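Local coordinates for acyl-CoA dehydrogenase (Mycobacterium thermoresistibile, PDB 3PFD), which probably oxidises saturated acyl-CoA thioesters to their 2,3-dehydroacyl forms, using a bound flavin adenine dinucleotide, at residues Y136-R141 and T180-T185; C168-G173 and T223-E228. All coordinates share one frame; numbering follows the deposited sequence.

Overall arrangement
Interactions 1 and 2 both lie in the beta-rich middle domain of the acyl-CoA dehydrogenase fold, and their centres are about 10 Å apart. Their segments alternate along the chain: 136-141, 168-173, 180-185, then 223-228. Interaction 1 joins strands 134-137 and 178-184 of a mixed sheet. Interaction 2 joins strands 160-171 and 222-233 of a separate antiparallel sheet. Arg141 connects the two: its NH2 makes a salt bridge to Glu224 OE2 at 2.9 Å, and its guanidinium lies against the Trp169 ring in a cation-pi contact. Both interactions reach the same reduced flavin. The middle domain thus holds the isoalloxazine from two sheets, with 136-141 at its pyrimidine end and 168-173 at O4 and N5.

Interaction 1: Y136-R141 and T180-T185; sequences YALSER and TVMAVT. With FDA (dihydroflavine-adenine dinucleotide), chain B.
Tyr136 and Ala137 pair with Thr180 and Val181 as parallel neighbours in the mixed sheet of the acyl-CoA dehydrogenase middle domain. Ala137 carries both backbone bonds. Its N-H reaches Thr180 O at 2.7 Å, and its carbonyl accepts from Met182 N at 3.2 Å. The same oxygen receives a CA-H...O contact from Val181. Ala137 CB and Val181 CG2 touch on the face where Ala137 packs on Leu225 and Val181 on Phe227.

The Met182 side chain runs alongside Leu138 and Tyr136. Its CB lies near Leu138 CD1. Its CG comes much closer to that methyl, at 3.2 Å, which is tighter than normal carbon contact. The first torsion is off a staggered position (chi1 -24°), which goes with this tight fit. The chain then bends on both sides of SD, at chi2 and chi3, and turns back toward the tyrosine. The tip, CE, meets Tyr136 CE1 at 3.7 Å and also lies near Ala137 O. The Tyr136 and Met182 side chains cross at about a right angle. Met150 and strand 194-200 add further packing round Met182.

Backbone atoms of 136-139 also bond the flavin. Tyr136 O accepts from N3 of the reduced cofactor. Flavin O2 is gripped by two backbone donors, Leu138 N and Ser139 N. The two amides could polarise C2=O2 and favour electron density there. Ala137 pairs with 180-182, while Tyr136 before it and the loop residues Leu138 and Ser139 after it bond the flavin pyrimidine. Ser139 OG stands beside its own backbone N, anti to the carbonyl carbon (chi1 -55°). From there it accepts the N-H of flavin N1 at 2.7 Å, with an angle of 159° at the hydrogen.

Interaction 2: C168-G173 and T223-E228; sequences CWITNG and TELYFE. With FDA (dihydroflavine-adenine dinucleotide), chain B.
Ile170 CG1 lies anti to the carbonyl carbon (chi1 -55°), and this torsion directs it to Leu225 CD1, 3.8 Å away. The two side chains cross at about a right angle. Thr223 OG1 sits between its backbone N and carbonyl carbon (chi1 73°). This places the hydroxyl against Gly173 CA at 3.3 Å, while OG1 gives a weak bond to Glu224 O. Thr223 CG2 lies beside Gly173 O.

Ile170 and Thr223 form an antiparallel hydrogen-bonded pair. Ile170 N donates to Thr223 O at 3.0 Å, and Thr223 N returns a bond to Ile170 O. Gly173 N also reaches Ile170 O, across a type II turn from Ile170 to Gly173. The two donors approach that oxygen from opposite faces of its plane.

The strand end and the turn shape the flavin site. Ile170 CD1 approaches flavin N3 and O2. Thr171 N donates to flavin O4 at 3.0 Å. Thr171 OG1 accepts from N5 of the reduced flavin through a bent bond, 137° at the hydrogen. N5 is the hydride-accepting atom in this family, so Thr171 holds the redox edge of the ring. Trp169 lays CB near N10, and its CE3 meets the C8M methyl.

Strand 222-233 continues the sheet from strand 160-171 to strand 206-211, where Thr223 packs on Val208. Toward the other sheet, Ile170 and Leu225 both rest on Ala137 of strand 134-137. Trp169 also touches Gly354 of the second subunit, next to the end of helix 326-352.

Interaction 1: Y136-R141 and T180-T185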
loop_
_atom_site.group_PDB
_atom_site.type_symbol
_atom_site.label_atom_id
_atom_site.label_comp_id
_atom_site.label_asym_id
_atom_site.label_seq_id
_atom_site.Cartn_x
_atom_site.Cartn_y
_atom_site.Cartn_z
ATOM N N TYR C 136 -20.231 -27.812 -5.320
ATOM C CA TYR C 136 -21.132 -26.715 -5.651
ATOM C C TYR C 136 -20.890 -26.349 -7.112
ATOM O O TYR C 136 -19.823 -25.872 -7.464
ATOM C CB TYR C 136 -20.820 -25.533 -4.724
ATOM C CG TYR C 136 -21.669 -24.288 -4.906
ATOM C CD1 TYR C 136 -23.002 -24.258 -4.486
ATOM C CD2 TYR C 136 -21.124 -23.120 -5.438
ATOM C CE1 TYR C 136 -23.777 -23.102 -4.622
ATOM C CE2 TYR C 136 -21.895 -21.959 -5.584
ATOM C CZ TYR C 136 -23.217 -21.967 -5.173
ATOM O OH TYR C 136 -23.982 -20.825 -5.317
ATOM N N ALA C 137 -21.885 -26.586 -7.960
ATOM C CA ALA C 137 -21.737 -26.400 -9.396
ATOM C C ALA C 137 -22.572 -25.224 -9.931
ATOM O O ALA C 137 -23.763 -25.371 -10.272
ATOM C CB ALA C 137 -22.073 -27.713 -10.116
ATOM N N LEU C 138 -21.940 -24.052 -10.008
ATOM C CA LEU C 138 -22.625 -22.838 -10.425
ATOM C C LEU C 138 -22.023 -22.266 -11.714
ATOM O O LEU C 138 -22.755 -22.004 -12.679
ATOM C CB LEU C 138 -22.581 -21.777 -9.307
ATOM C CG LEU C 138 -23.150 -20.383 -9.643
ATOM C CD1 LEU C 138 -24.652 -20.367 -9.488
ATOM C CD2 LEU C 138 -22.529 -19.307 -8.738
ATOM N N SER C 139 -20.701 -22.072 -11.712
ATOM C CA SER C 139 -19.977 -21.382 -12.788
ATOM C C SER C 139 -20.004 -22.095 -14.152
ATOM O O SER C 139 -20.055 -23.324 -14.228
ATOM C CB SER C 139 -18.509 -21.163 -12.386
ATOM O OG SER C 139 -18.361 -20.468 -11.146
ATOM N N GLU C 140 -19.923 -21.303 -15.223
ATOM C CA GLU C 140 -19.778 -21.818 -16.593
ATOM C C GLU C 140 -18.720 -20.970 -17.258
ATOM O O GLU C 140 -18.304 -19.947 -16.694
ATOM C CB GLU C 140 -21.109 -21.782 -17.381
ATOM C CG GLU C 140 -22.178 -22.591 -16.711
ATOM C CD GLU C 140 -23.519 -22.541 -17.398
ATOM O OE1 GLU C 140 -23.609 -21.957 -18.496
ATOM O OE2 GLU C 140 -24.485 -23.099 -16.832
ATOM N N ARG C 141 -18.270 -21.385 -18.440
ATOM C CA ARG C 141 -17.192 -20.654 -19.114
ATOM C C ARG C 141 -17.590 -19.201 -19.328
ATOM O O ARG C 141 -16.770 -18.308 -19.138
ATOM C CB ARG C 141 -16.785 -21.290 -20.450
ATOM C CG ARG C 141 -15.986 -22.562 -20.336
ATOM C CD ARG C 141 -14.630 -22.359 -19.596
ATOM N NE ARG C 141 -14.055 -23.657 -19.295
ATOM C CZ ARG C 141 -13.044 -23.904 -18.470
ATOM N NH1 ARG C 141 -12.449 -22.932 -17.807
ATOM N NH2 ARG C 141 -12.637 -25.158 -18.300
ATOM N N THR C 180 -24.580 -29.755 -5.848
ATOM C CA THR C 180 -25.624 -28.738 -5.939
ATOM C C THR C 180 -25.437 -28.013 -7.269
ATOM O O THR C 180 -24.474 -27.255 -7.446
ATOM C CB THR C 180 -25.534 -27.768 -4.743
ATOM O OG1 THR C 180 -25.673 -28.512 -3.528
ATOM C CG2 THR C 180 -26.588 -26.663 -4.795
ATOM N N VAL C 181 -26.341 -28.267 -8.210
ATOM C CA VAL C 181 -26.235 -27.689 -9.554
ATOM C C VAL C 181 -27.321 -26.636 -9.791
ATOM O O VAL C 181 -28.511 -26.872 -9.503
ATOM C CB VAL C 181 -26.336 -28.790 -10.650
ATOM C CG1 VAL C 181 -26.098 -28.196 -12.032
ATOM C CG2 VAL C 181 -25.357 -29.939 -10.386
ATOM N N MET C 182 -26.928 -25.463 -10.297
ATOM C CA MET C 182 -27.944 -24.502 -10.744
ATOM C C MET C 182 -28.110 -24.574 -12.235
ATOM O O MET C 182 -27.130 -24.696 -12.971
ATOM C CB MET C 182 -27.661 -23.043 -10.374
ATOM C CG MET C 182 -26.780 -22.766 -9.214
ATOM S SD MET C 182 -27.316 -23.388 -7.623
ATOM C CE MET C 182 -25.959 -24.473 -7.307
ATOM N N ALA C 183 -29.360 -24.466 -12.676
ATOM C CA ALA C 183 -29.691 -24.499 -14.080
ATOM C C ALA C 183 -30.938 -23.657 -14.320
ATOM O O ALA C 183 -31.718 -23.421 -13.400
ATOM C CB ALA C 183 -29.895 -25.932 -14.542
ATOM N N VAL C 184 -31.084 -23.174 -15.546
ATOM C CA VAL C 184 -32.211 -22.366 -15.967
ATOM C C VAL C 184 -33.461 -23.234 -16.097
ATOM O O VAL C 184 -33.451 -24.270 -16.772
ATOM C CB VAL C 184 -31.900 -21.690 -17.303
ATOM C CG1 VAL C 184 -33.049 -20.791 -17.759
ATOM C CG2 VAL C 184 -30.602 -20.879 -17.181
ATOM N N THR C 185 -34.518 -22.845 -15.401
ATOM C CA THR C 185 -35.825 -23.461 -15.633
ATOM C C THR C 185 -36.689 -22.568 -16.527
ATOM O O THR C 185 -37.599 -23.045 -17.183
ATOM C CB THR C 185 -36.546 -23.822 -14.324
ATOM O OG1 THR C 185 -36.434 -22.738 -13.384
ATOM C CG2 THR C 185 -35.915 -25.089 -13.732
HETATM P PA FDA B . -14.641 -13.031 -14.732
HETATM O O1A FDA B . -16.015 -12.864 -14.144
HETATM O O2A FDA B . -14.443 -13.080 -16.227
HETATM O O5B FDA B . -13.729 -11.847 -14.129
HETATM C C5B FDA B . -12.574 -11.331 -14.799
HETATM C C4B FDA B . -12.117 -10.048 -14.090
HETATM O O4B FDA B . -13.098 -9.016 -14.244
HETATM C C3B FDA B . -11.959 -10.254 -12.582
HETATM O O3B FDA B . -10.886 -9.412 -12.137
HETATM C C2B FDA B . -13.268 -9.730 -12.016
HETATM O O2B FDA B . -13.148 -9.271 -10.666
HETATM C C1B FDA B . -13.557 -8.589 -12.966
HETATM N N9A FDA B . -14.983 -8.204 -12.978
HETATM C C8A FDA B . -16.005 -8.927 -13.471
HETATM N N7A FDA B . -17.160 -8.233 -13.311
HETATM C C5A FDA B . -16.859 -7.059 -12.703
HETATM C C6A FDA B . -17.630 -5.963 -12.284
HETATM N N6A FDA B . -18.988 -5.963 -12.462
HETATM N N1A FDA B . -17.006 -4.908 -11.695
HETATM C C2A FDA B . -15.666 -4.935 -11.516
HETATM N N3A FDA B . -14.890 -5.970 -11.912
HETATM C C4A FDA B . -15.469 -7.048 -12.499
HETATM N N1 FDA B . -17.266 -22.050 -9.273
HETATM C C2 FDA B . -18.178 -23.026 -8.976
HETATM O O2 FDA B . -19.343 -23.004 -9.457
HETATM N N3 FDA B . -17.833 -24.043 -8.158
HETATM C C4 FDA B . -16.593 -24.109 -7.620
HETATM O O4 FDA B . -16.339 -25.079 -6.887
HETATM C C4X FDA B . -15.637 -23.108 -7.888
HETATM N N5 FDA B . -14.363 -23.214 -7.459
HETATM C C5X FDA B . -13.363 -22.612 -8.126
HETATM C C6 FDA B . -12.047 -23.089 -8.046
HETATM C C7 FDA B . -11.033 -22.491 -8.816
HETATM C C7M FDA B . -9.609 -22.997 -8.725
HETATM C C8 FDA B . -11.319 -21.403 -9.630
HETATM C C8M FDA B . -10.244 -20.725 -10.462
HETATM C C9 FDA B . -12.615 -20.928 -9.700
HETATM C C9A FDA B . -13.639 -21.534 -8.965
HETATM N N10 FDA B . -14.985 -21.206 -9.231
HETATM C C10 FDA B . -16.001 -22.069 -8.737
HETATM C "C1'" FDA B . -15.309 -20.153 -10.195
HETATM C "C2'" FDA B . -15.108 -18.751 -9.604
HETATM O "O2'" FDA B . -16.119 -18.391 -8.635
HETATM C "C3'" FDA B . -15.017 -17.774 -10.757
HETATM O "O3'" FDA B . -13.700 -17.905 -11.350
HETATM C "C4'" FDA B . -15.252 -16.318 -10.310
HETATM O "O4'" FDA B . -16.625 -16.121 -9.963
HETATM C "C5'" FDA B . -14.880 -15.317 -11.395
HETATM O "O5'" FDA B . -15.452 -15.727 -12.644
HETATM P P FDA B . -14.504 -15.805 -13.942
HETATM O O1P FDA B . -13.347 -16.714 -13.610
HETATM O O2P FDA B . -15.364 -16.096 -15.149
HETATM O O3P FDA B . -13.892 -14.317 -14.047
#

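Interaction 2: C168-G173 and T223-E228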
loop_
_atom_site.group_PDB
_atom_site.type_symbol
_atom_site.label_atom_id
_atom_site.label_comp_id
_atom_site.label_asym_id
_atom_site.label_seq_id
_atom_site.Cartn_x
_atom_site.Cartn_y
_atom_site.Cartn_z
ATOM N N CYS C 168 -18.103 -25.523 -15.145
ATOM C CA CYS C 168 -16.648 -25.556 -15.032
ATOM C C CYS C 168 -16.186 -24.907 -13.756
ATOM O O CYS C 168 -16.966 -24.222 -13.078
ATOM C CB CYS C 168 -15.971 -24.901 -16.242
ATOM S SG CYS C 168 -16.255 -23.167 -16.381
ATOM N N TRP C 169 -14.904 -25.109 -13.455
ATOM C CA TRP C 169 -14.271 -24.650 -12.221
ATOM C C TRP C 169 -14.744 -25.383 -10.967
ATOM O O TRP C 169 -14.633 -24.830 -9.860
ATOM C CB TRP C 169 -14.458 -23.132 -11.993
ATOM C CG TRP C 169 -14.062 -22.209 -13.131
ATOM C CD1 TRP C 169 -14.878 -21.311 -13.784
ATOM C CD2 TRP C 169 -12.759 -22.049 -13.701
ATOM N NE1 TRP C 169 -14.155 -20.612 -14.732
ATOM C CE2 TRP C 169 -12.859 -21.058 -14.712
ATOM C CE3 TRP C 169 -11.517 -22.664 -13.476
ATOM C CZ2 TRP C 169 -11.756 -20.656 -15.484
ATOM C CZ3 TRP C 169 -10.413 -22.252 -14.237
ATOM C CH2 TRP C 169 -10.549 -21.266 -15.233
ATOM N N ILE C 170 -15.217 -26.620 -11.108
ATOM C CA ILE C 170 -15.889 -27.293 -9.990
ATOM C C ILE C 170 -14.882 -27.983 -9.077
ATOM O O ILE C 170 -14.284 -29.008 -9.422
ATOM C CB ILE C 170 -17.016 -28.272 -10.462
ATOM C CG1 ILE C 170 -18.038 -27.560 -11.368
ATOM C CG2 ILE C 170 -17.688 -28.986 -9.253
ATOM C CD1 ILE C 170 -18.524 -26.138 -10.865
ATOM N N THR C 171 -14.702 -27.401 -7.898
ATOM C CA THR C 171 -13.762 -27.902 -6.896
ATOM C C THR C 171 -14.251 -29.269 -6.420
ATOM O O THR C 171 -15.440 -29.436 -6.146
ATOM C CB THR C 171 -13.717 -26.936 -5.711
ATOM O OG1 THR C 171 -13.159 -25.706 -6.144
ATOM C CG2 THR C 171 -12.888 -27.472 -4.569
ATOM N N ASN C 172 -13.316 -30.217 -6.312
ATOM C CA ASN C 172 -13.581 -31.614 -5.887
ATOM C C ASN C 172 -14.427 -32.428 -6.872
ATOM O O ASN C 172 -14.856 -33.545 -6.560
ATOM C CB ASN C 172 -14.067 -31.723 -4.421
ATOM C CG ASN C 172 -13.011 -31.184 -3.391
ATOM O OD1 ASN C 172 -11.787 -31.210 -3.638
ATOM N ND2 ASN C 172 -13.501 -30.671 -2.248
ATOM N N GLY C 173 -14.632 -31.865 -8.067
ATOM C CA GLY C 173 -15.235 -32.597 -9.186
ATOM C C GLY C 173 -14.549 -33.946 -9.334
ATOM O O GLY C 173 -13.320 -34.039 -9.252
ATOM N N THR C 223 -12.703 -29.276 -12.097
ATOM C CA THR C 223 -13.176 -29.964 -13.302
ATOM C C THR C 223 -14.364 -29.324 -14.003
ATOM O O THR C 223 -15.148 -28.597 -13.399
ATOM C CB THR C 223 -13.567 -31.455 -13.013
ATOM O OG1 THR C 223 -14.796 -31.515 -12.273
ATOM C CG2 THR C 223 -12.471 -32.159 -12.230
ATOM N N GLU C 224 -14.475 -29.609 -15.295
ATOM C CA GLU C 224 -15.718 -29.419 -16.006
ATOM C C GLU C 224 -16.718 -30.527 -15.615
ATOM O O GLU C 224 -16.327 -31.576 -15.105
ATOM C CB GLU C 224 -15.475 -29.391 -17.521
ATOM C CG GLU C 224 -14.674 -28.185 -18.032
ATOM C CD GLU C 224 -14.242 -28.313 -19.510
ATOM O OE1 GLU C 224 -14.597 -29.307 -20.203
ATOM O OE2 GLU C 224 -13.542 -27.400 -19.988
ATOM N N LEU C 225 -18.008 -30.272 -15.829
ATOM C CA LEU C 225 -19.052 -31.270 -15.600
ATOM C C LEU C 225 -19.994 -31.263 -16.783
ATOM O O LEU C 225 -20.313 -30.201 -17.283
ATOM C CB LEU C 225 -19.859 -30.953 -14.340
ATOM C CG LEU C 225 -19.196 -30.903 -12.962
ATOM C CD1 LEU C 225 -20.276 -30.525 -11.947
ATOM C CD2 LEU C 225 -18.469 -32.208 -12.576
ATOM N N TYR C 226 -20.443 -32.439 -17.227
ATOM C CA TYR C 226 -21.380 -32.493 -18.355
ATOM C C TYR C 226 -22.714 -33.123 -17.964
ATOM O O TYR C 226 -22.761 -34.124 -17.263
ATOM C CB TYR C 226 -20.771 -33.178 -19.599
ATOM C CG TYR C 226 -19.317 -32.793 -19.855
ATOM C CD1 TYR C 226 -18.965 -31.498 -20.263
ATOM C CD2 TYR C 226 -18.298 -33.725 -19.660
ATOM C CE1 TYR C 226 -17.635 -31.143 -20.465
ATOM C CE2 TYR C 226 -16.964 -33.389 -19.868
ATOM C CZ TYR C 226 -16.640 -32.097 -20.265
ATOM O OH TYR C 226 -15.310 -31.786 -20.452
ATOM N N PHE C 227 -23.792 -32.506 -18.426
ATOM C CA PHE C 227 -25.135 -33.039 -18.252
ATOM C C PHE C 227 -25.717 -33.287 -19.658
ATOM O O PHE C 227 -25.888 -32.360 -20.457
ATOM C CB PHE C 227 -25.996 -32.079 -17.397
ATOM C CG PHE C 227 -25.360 -31.702 -16.065
ATOM C CD1 PHE C 227 -25.687 -32.381 -14.902
ATOM C CD2 PHE C 227 -24.415 -30.678 -15.989
ATOM C CE1 PHE C 227 -25.093 -32.036 -13.676
ATOM C CE2 PHE C 227 -23.810 -30.333 -14.766
ATOM C CZ PHE C 227 -24.145 -31.012 -13.615
ATOM N N GLU C 228 -25.956 -34.560 -19.963
ATOM C CA GLU C 228 -26.467 -34.974 -21.265
ATOM C C GLU C 228 -27.742 -35.795 -21.047
ATOM O O GLU C 228 -27.690 -36.944 -20.603
ATOM C CB GLU C 228 -25.394 -35.767 -22.030
ATOM C CG GLU C 228 -25.876 -36.479 -23.300
ATOM C CD GLU C 228 -26.220 -35.522 -24.432
ATOM O OE1 GLU C 228 -25.437 -34.574 -24.668
ATOM O OE2 GLU C 228 -27.276 -35.719 -25.087
HETATM P PA FDA B . -14.641 -13.031 -14.732
HETATM O O1A FDA B . -16.015 -12.864 -14.144
HETATM O O2A FDA B . -14.443 -13.080 -16.227
HETATM O O5B FDA B . -13.729 -11.847 -14.129
HETATM C C5B FDA B . -12.574 -11.331 -14.799
HETATM C C4B FDA B . -12.117 -10.048 -14.090
HETATM O O4B FDA B . -13.098 -9.016 -14.244
HETATM C C3B FDA B . -11.959 -10.254 -12.582
HETATM O O3B FDA B . -10.886 -9.412 -12.137
HETATM C C2B FDA B . -13.268 -9.730 -12.016
HETATM O O2B FDA B . -13.148 -9.271 -10.666
HETATM C C1B FDA B . -13.557 -8.589 -12.966
HETATM N N9A FDA B . -14.983 -8.204 -12.978
HETATM C C8A FDA B . -16.005 -8.927 -13.471
HETATM N N7A FDA B . -17.160 -8.233 -13.311
HETATM C C5A FDA B . -16.859 -7.059 -12.703
HETATM C C6A FDA B . -17.630 -5.963 -12.284
HETATM N N6A FDA B . -18.988 -5.963 -12.462
HETATM N N1A FDA B . -17.006 -4.908 -11.695
HETATM C C2A FDA B . -15.666 -4.935 -11.516
HETATM N N3A FDA B . -14.890 -5.970 -11.912
HETATM C C4A FDA B . -15.469 -7.048 -12.499
HETATM N N1 FDA B . -17.266 -22.050 -9.273
HETATM C C2 FDA B . -18.178 -23.026 -8.976
HETATM O O2 FDA B . -19.343 -23.004 -9.457
HETATM N N3 FDA B . -17.833 -24.043 -8.158
HETATM C C4 FDA B . -16.593 -24.109 -7.620
HETATM O O4 FDA B . -16.339 -25.079 -6.887
HETATM C C4X FDA B . -15.637 -23.108 -7.888
HETATM N N5 FDA B . -14.363 -23.214 -7.459
HETATM C C5X FDA B . -13.363 -22.612 -8.126
HETATM C C6 FDA B . -12.047 -23.089 -8.046
HETATM C C7 FDA B . -11.033 -22.491 -8.816
HETATM C C7M FDA B . -9.609 -22.997 -8.725
HETATM C C8 FDA B . -11.319 -21.403 -9.630
HETATM C C8M FDA B . -10.244 -20.725 -10.462
HETATM C C9 FDA B . -12.615 -20.928 -9.700
HETATM C C9A FDA B . -13.639 -21.534 -8.965
HETATM N N10 FDA B . -14.985 -21.206 -9.231
HETATM C C10 FDA B . -16.001 -22.069 -8.737
HETATM C "C1'" FDA B . -15.309 -20.153 -10.195
HETATM C "C2'" FDA B . -15.108 -18.751 -9.604
HETATM O "O2'" FDA B . -16.119 -18.391 -8.635
HETATM C "C3'" FDA B . -15.017 -17.774 -10.757
HETATM O "O3'" FDA B . -13.700 -17.905 -11.350
HETATM C "C4'" FDA B . -15.252 -16.318 -10.310
HETATM O "O4'" FDA B . -16.625 -16.121 -9.963
HETATM C "C5'" FDA B . -14.880 -15.317 -11.395
HETATM O "O5'" FDA B . -15.452 -15.727 -12.644
HETATM P P FDA B . -14.504 -15.805 -13.942
HETATM O O1P FDA B . -13.347 -16.714 -13.610
HETATM O O2P FDA B . -15.364 -16.096 -15.149
HETATM O O3P FDA B . -13.892 -14.317 -14.047
#